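Local structure of periplasmic protein TorT (Vibrio parahaemolyticus, 3O1I) at residues 88-92 and 259-263; 108-113 and 269-275. The protein probably serves as the periplasmic sensor of a TorS/TorT system, binding trimethylamine N-oxide or a related ligand and signalling to the sensor kinase TorS. One frame throughout, in Å; residues are numbered along the deposited sequence.

Contact 1: residues 88-92 and 259-263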
loop_
_atom_site.group_PDB
_atom_site.type_symbol
_atom_site.label_atom_id
_atom_site.label_comp_id
_atom_site.label_asym_id
_atom_site.label_seq_id
_atom_site.Cartn_x
_atom_site.Cartn_y
_atom_site.Cartn_z
ATOM N N THR D 88 26.051 -0.067 -32.239
ATOM C CA THR D 88 24.894 -0.924 -32.386
ATOM C C THR D 88 23.815 -0.297 -33.260
ATOM O O THR D 88 23.463 0.874 -33.096
ATOM C CB THR D 88 24.294 -1.274 -31.025
ATOM O OG1 THR D 88 25.342 -1.668 -30.133
ATOM C CG2 THR D 88 23.307 -2.424 -31.166
ATOM N N PRO D 89 23.302 -1.075 -34.229
ATOM C CA PRO D 89 22.255 -0.648 -35.157
ATOM C C PRO D 89 20.916 -0.831 -34.465
ATOM O O PRO D 89 20.604 -1.925 -33.985
ATOM C CB PRO D 89 22.431 -1.607 -36.325
ATOM C CG PRO D 89 22.820 -2.878 -35.632
ATOM C CD PRO D 89 23.834 -2.395 -34.618
ATOM N N VAL D 90 20.131 0.240 -34.404
ATOM C CA VAL D 90 18.834 0.182 -33.749
ATOM C C VAL D 90 17.698 0.008 -34.750
ATOM O O VAL D 90 17.779 0.464 -35.890
ATOM C CB VAL D 90 18.566 1.457 -32.913
ATOM C CG1 VAL D 90 19.711 1.698 -31.949
ATOM C CG2 VAL D 90 18.385 2.651 -33.826
ATOM N N PHE D 91 16.648 -0.670 -34.305
ATOM C CA PHE D 91 15.467 -0.915 -35.120
ATOM C C PHE D 91 14.239 -0.453 -34.334
ATOM O O PHE D 91 13.890 -1.070 -33.323
ATOM C CB PHE D 91 15.315 -2.414 -35.436
ATOM C CG PHE D 91 16.255 -2.922 -36.492
ATOM C CD1 PHE D 91 17.560 -3.283 -36.177
ATOM C CD2 PHE D 91 15.828 -3.041 -37.814
ATOM C CE1 PHE D 91 18.427 -3.753 -37.160
ATOM C CE2 PHE D 91 16.688 -3.508 -38.802
ATOM C CZ PHE D 91 17.989 -3.865 -38.473
ATOM N N ALA D 92 13.594 0.625 -34.779
ATOM C CA ALA D 92 12.396 1.119 -34.101
ATOM C C ALA D 92 11.323 0.033 -34.235
ATOM O O ALA D 92 11.088 -0.469 -35.330
ATOM C CB ALA D 92 11.926 2.427 -34.734
ATOM N N GLN D 259 13.465 -7.588 -39.499
ATOM C CA GLN D 259 14.287 -6.451 -39.912
ATOM C C GLN D 259 15.734 -6.555 -39.416
ATOM O O GLN D 259 16.669 -6.484 -40.211
ATOM C CB GLN D 259 13.688 -5.129 -39.416
ATOM C CG GLN D 259 12.376 -4.724 -40.053
ATOM C CD GLN D 259 12.163 -3.225 -39.972
ATOM O OE1 GLN D 259 12.331 -2.621 -38.915
ATOM N NE2 GLN D 259 11.793 -2.615 -41.093
ATOM N N ALA D 260 15.917 -6.719 -38.108
ATOM C CA ALA D 260 17.257 -6.815 -37.547
ATOM C C ALA D 260 17.936 -8.128 -37.914
ATOM O O ALA D 260 19.129 -8.150 -38.202
ATOM C CB ALA D 260 17.208 -6.649 -36.037
ATOM N N ALA D 261 17.181 -9.222 -37.911
ATOM C CA ALA D 261 17.751 -10.524 -38.249
ATOM C C ALA D 261 18.274 -10.564 -39.692
ATOM O O ALA D 261 19.167 -11.348 -40.019
ATOM C CB ALA D 261 16.715 -11.618 -38.031
ATOM N N HIS D 262 17.712 -9.712 -40.545
ATOM C CA HIS D 262 18.108 -9.626 -41.950
ATOM C C HIS D 262 19.313 -8.708 -42.110
ATOM O O HIS D 262 20.265 -9.040 -42.806
ATOM C CB HIS D 262 16.939 -9.108 -42.794
ATOM C CG HIS D 262 16.058 -10.193 -43.332
ATOM N ND1 HIS D 262 15.742 -11.326 -42.613
ATOM C CD2 HIS D 262 15.419 -10.313 -44.520
ATOM C CE1 HIS D 262 14.949 -12.099 -43.335
ATOM N NE2 HIS D 262 14.738 -11.507 -44.497
ATOM N N TYR D 263 19.265 -7.548 -41.466
ATOM C CA TYR D 263 20.374 -6.605 -41.529
ATOM C C TYR D 263 21.617 -7.250 -40.923
ATOM O O TYR D 263 22.731 -6.773 -41.122
ATOM C CB TYR D 263 20.029 -5.338 -40.756
ATOM C CG TYR D 263 21.186 -4.392 -40.589
ATOM C CD1 TYR D 263 21.450 -3.407 -41.531
ATOM C CD2 TYR D 263 22.019 -4.483 -39.481
ATOM C CE1 TYR D 263 22.518 -2.528 -41.370
ATOM C CE2 TYR D 263 23.092 -3.612 -39.310
ATOM C CZ TYR D 263 23.334 -2.637 -40.256
ATOM O OH TYR D 263 24.381 -1.767 -40.078
#

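Contact 2: residues 108-113 and 269-275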
loop_
_atom_site.group_PDB
_atom_site.type_symbol
_atom_site.label_atom_id
_atom_site.label_comp_id
_atom_site.label_asym_id
_atom_site.label_seq_id
_atom_site.Cartn_x
_atom_site.Cartn_y
_atom_site.Cartn_z
ATOM N N LYS D 108 18.808 1.416 -38.791
ATOM C CA LYS D 108 18.979 0.662 -40.025
ATOM C C LYS D 108 17.643 0.207 -40.601
ATOM O O LYS D 108 17.529 -0.074 -41.798
ATOM C CB LYS D 108 19.871 -0.557 -39.763
ATOM C CG LYS D 108 21.199 -0.234 -39.072
ATOM C CD LYS D 108 22.019 0.796 -39.849
ATOM C CE LYS D 108 23.274 1.203 -39.086
ATOM N NZ LYS D 108 23.952 2.379 -39.698
ATOM N N GLY D 109 16.640 0.136 -39.732
ATOM C CA GLY D 109 15.306 -0.282 -40.135
ATOM C C GLY D 109 14.285 0.105 -39.075
ATOM O O GLY D 109 14.621 0.185 -37.891
ATOM N N GLU D 110 13.041 0.347 -39.483
ATOM C CA GLU D 110 12.007 0.733 -38.531
ATOM C C GLU D 110 10.598 0.397 -38.979
ATOM O O GLU D 110 10.191 0.754 -40.079
ATOM C CB GLU D 110 12.094 2.233 -38.231
ATOM C CG GLU D 110 12.428 3.092 -39.424
ATOM C CD GLU D 110 11.932 4.507 -39.261
ATOM O OE1 GLU D 110 10.717 4.725 -39.441
ATOM O OE2 GLU D 110 12.742 5.401 -38.942
ATOM N N VAL D 111 9.864 -0.296 -38.112
ATOM C CA VAL D 111 8.484 -0.661 -38.383
ATOM C C VAL D 111 7.613 0.340 -37.636
ATOM O O VAL D 111 8.064 0.967 -36.682
ATOM C CB VAL D 111 8.171 -2.111 -37.913
ATOM C CG1 VAL D 111 9.337 -2.668 -37.143
ATOM C CG2 VAL D 111 6.904 -2.146 -37.063
ATOM N N GLY D 112 6.374 0.507 -38.077
ATOM C CA GLY D 112 5.500 1.455 -37.417
ATOM C C GLY D 112 4.349 1.898 -38.292
ATOM O O GLY D 112 4.540 2.397 -39.401
ATOM N N VAL D 113 3.144 1.725 -37.775
ATOM C CA VAL D 113 1.930 2.090 -38.485
ATOM C C VAL D 113 1.465 3.515 -38.195
ATOM O O VAL D 113 1.212 3.861 -37.050
ATOM C CB VAL D 113 0.800 1.129 -38.104
ATOM C CG1 VAL D 113 -0.496 1.560 -38.752
ATOM C CG2 VAL D 113 1.179 -0.287 -38.504
ATOM N N TYR D 269 15.525 -6.604 -46.427
ATOM C CA TYR D 269 14.452 -6.346 -45.472
ATOM C C TYR D 269 13.899 -4.958 -45.784
ATOM O O TYR D 269 14.635 -4.093 -46.260
ATOM C CB TYR D 269 14.996 -6.400 -44.032
ATOM C CG TYR D 269 15.930 -5.262 -43.652
ATOM C CD1 TYR D 269 15.432 -3.988 -43.360
ATOM C CD2 TYR D 269 17.312 -5.456 -43.594
ATOM C CE1 TYR D 269 16.284 -2.939 -43.019
ATOM C CE2 TYR D 269 18.173 -4.414 -43.255
ATOM C CZ TYR D 269 17.652 -3.158 -42.970
ATOM O OH TYR D 269 18.500 -2.122 -42.643
ATOM N N GLU D 270 12.612 -4.737 -45.536
ATOM C CA GLU D 270 12.037 -3.428 -45.815
ATOM C C GLU D 270 12.558 -2.427 -44.797
ATOM O O GLU D 270 12.389 -2.614 -43.596
ATOM C CB GLU D 270 10.509 -3.484 -45.763
ATOM C CG GLU D 270 9.835 -2.135 -45.993
ATOM C CD GLU D 270 10.276 -1.454 -47.287
ATOM O OE1 GLU D 270 9.912 -1.941 -48.384
ATOM O OE2 GLU D 270 10.990 -0.429 -47.205
ATOM N N LYS D 271 13.203 -1.372 -45.283
ATOM C CA LYS D 271 13.749 -0.348 -44.405
ATOM C C LYS D 271 12.667 0.252 -43.516
ATOM O O LYS D 271 12.756 0.194 -42.293
ATOM C CB LYS D 271 14.408 0.765 -45.221
ATOM C CG LYS D 271 14.985 1.891 -44.371
ATOM C CD LYS D 271 15.384 3.093 -45.218
ATOM C CE LYS D 271 16.501 2.747 -46.192
ATOM N NZ LYS D 271 16.877 3.904 -47.054
ATOM N N GLN D 272 11.646 0.838 -44.129
ATOM C CA GLN D 272 10.561 1.437 -43.367
ATOM C C GLN D 272 9.282 0.632 -43.574
ATOM O O GLN D 272 8.432 0.995 -44.387
ATOM C CB GLN D 272 10.340 2.885 -43.802
ATOM C CG GLN D 272 11.603 3.710 -43.885
ATOM C CD GLN D 272 11.318 5.182 -44.102
ATOM O OE1 GLN D 272 10.251 5.559 -44.591
ATOM N NE2 GLN D 272 12.279 6.026 -43.748
ATOM N N ALA D 273 9.155 -0.467 -42.838
ATOM C CA ALA D 273 7.987 -1.330 -42.940
ATOM C C ALA D 273 6.829 -0.906 -42.023
ATOM O O ALA D 273 7.013 -0.162 -41.055
ATOM C CB ALA D 273 8.388 -2.758 -42.653
ATOM N N SER D 274 5.636 -1.398 -42.348
ATOM C CA SER D 274 4.413 -1.083 -41.615
ATOM C C SER D 274 3.258 -1.918 -42.160
ATOM O O SER D 274 2.841 -1.727 -43.293
ATOM C CB SER D 274 4.093 0.413 -41.767
ATOM O OG SER D 274 4.110 0.823 -43.128
ATOM N N PRO D 275 2.714 -2.843 -41.352
ATOM C CA PRO D 275 1.605 -3.677 -41.823
ATOM C C PRO D 275 0.436 -2.833 -42.313
ATOM O O PRO D 275 0.412 -1.605 -42.142
ATOM C CB PRO D 275 1.229 -4.500 -40.590
ATOM C CG PRO D 275 2.474 -4.505 -39.777
ATOM C CD PRO D 275 2.940 -3.074 -39.919
#

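Contact 1: residues 88-92 and 259-263
Phe91 of the strand lies against the last turn of helix 249-263, among Gln259, Ala260 and Tyr263. Its CB is directed at the helix, and CG sits beside the backbone N, opposite the carbonyl carbon (chi1 -76°), which brings one ring face over Ala260 and the CD2 side to Gln259. CG itself is 3.9 Å from Ala260 CB. Further out the two sides of the ring diverge: CD1 and CE1 stay with the Ala260 methyl, while CD2 meets Gln259 CB at 3.4 Å and CE2 runs past the Gln259 carbonyl group. The methyl covers one ring face, with Ala260 CB 3.6 Å from the Phe91 centroid, close enough to the ring normal for a CH-pi contact. At the tip, CZ meets Tyr263 CB at 3.4 Å, this time near the ring plane. The two aromatic rings form an offset edge-to-face pair: the Phe91 edge is turned to the Tyr263 face, with centroids 5.9 Å apart and planes at 71°. Pro89 CB touches CE2 of Tyr263 at 3.7 Å, so the residue just before the strand also packs on the tyrosine ring. Gln259 OE1 stays at the Phe91 ring edge, in plane and 3.7 Å from CD2, while NE2 makes weak hydrogen bonds to the carbonyls of Glu270 and Lys271 in the loop after the helix. The axes of strand 90-92 and the helix segment approach to 9.3 Å at 151°, roughly antiparallel, as for a helix covering the parallel sheet in an alpha/beta lobe of a periplasmic binding protein. Strand 90-92 lies between strands 66-69 and 107-110 of that sheet; Val90 points away from helix 249-263 and packs on Leu81, while Pro89 and Phe91 join the sheet to the helix.

Contact 2: residues 108-113 and 269-275
Glu110 and Lys271 are joined by a straight backbone hydrogen bond, Glu110 N to Lys271 O at 2.8 Å, with 168° at the hydrogen. The CA pairing advances one residue at a time on both chains, from Gly109 with Lys271 (4.5 Å) to Gly112 with Ser274, so the two runs are parallel, although 269-275 is not itself a regular strand. Between them, CA-H...O contacts knit the backbones closely, among them Gln272 CA to Glu110 O at 3.4 Å. Gly112 N adds a weak bond to Ala273 O at 3.1 Å, with only 128° at the hydrogen. At one end, the Tyr269 hydroxyl is modelled as donating to Lys108 O at the ring edge, but the separation is too short to be trusted in detail. At the other, Val113 CG2 rests on Pro275 CD at 3.6 Å. The outer side is looser. Gln272 and Lys271 are exposed, the lysine chain leads away from the strand, and Glu110 approaches the opposite backbone only with CG, 4.1 Å from Lys271 O. Lys108 likewise sends its amine elsewhere, to Thr105 O. On the buried side, Val111 touches Ser256 and Ala273 touches Leu255. The irregular loop 269-275 thus extends the edge of the parallel sheet by strand-like backbone pairing along the outermost strand 107-110, with strand 90-92 bonded to that strand's other edge and helix 249-263 packed against Val111 and Ala273.

Overall arrangement
Both contacts tie late parts of the chain to the same parallel sheet, whose adjacent strands 90-92 and 107-110 they use, and their centres are about 10 Å apart. Contact 1 is buried and relies on side chains: aromatic, CH-pi and aliphatic packing on a helix. Contact 2 lies at the sheet edge, is partly exposed, and depends mainly on backbone pairing. Gln259, packed in contact 1, is the side chain that bridges to contact 2, and Ala92 O probably accepts a bond from Val111 N. Such attachment of C-terminal elements to the first lobe is consistent with the type I periplasmic binding protein fold, where the chain crosses repeatedly between lobes.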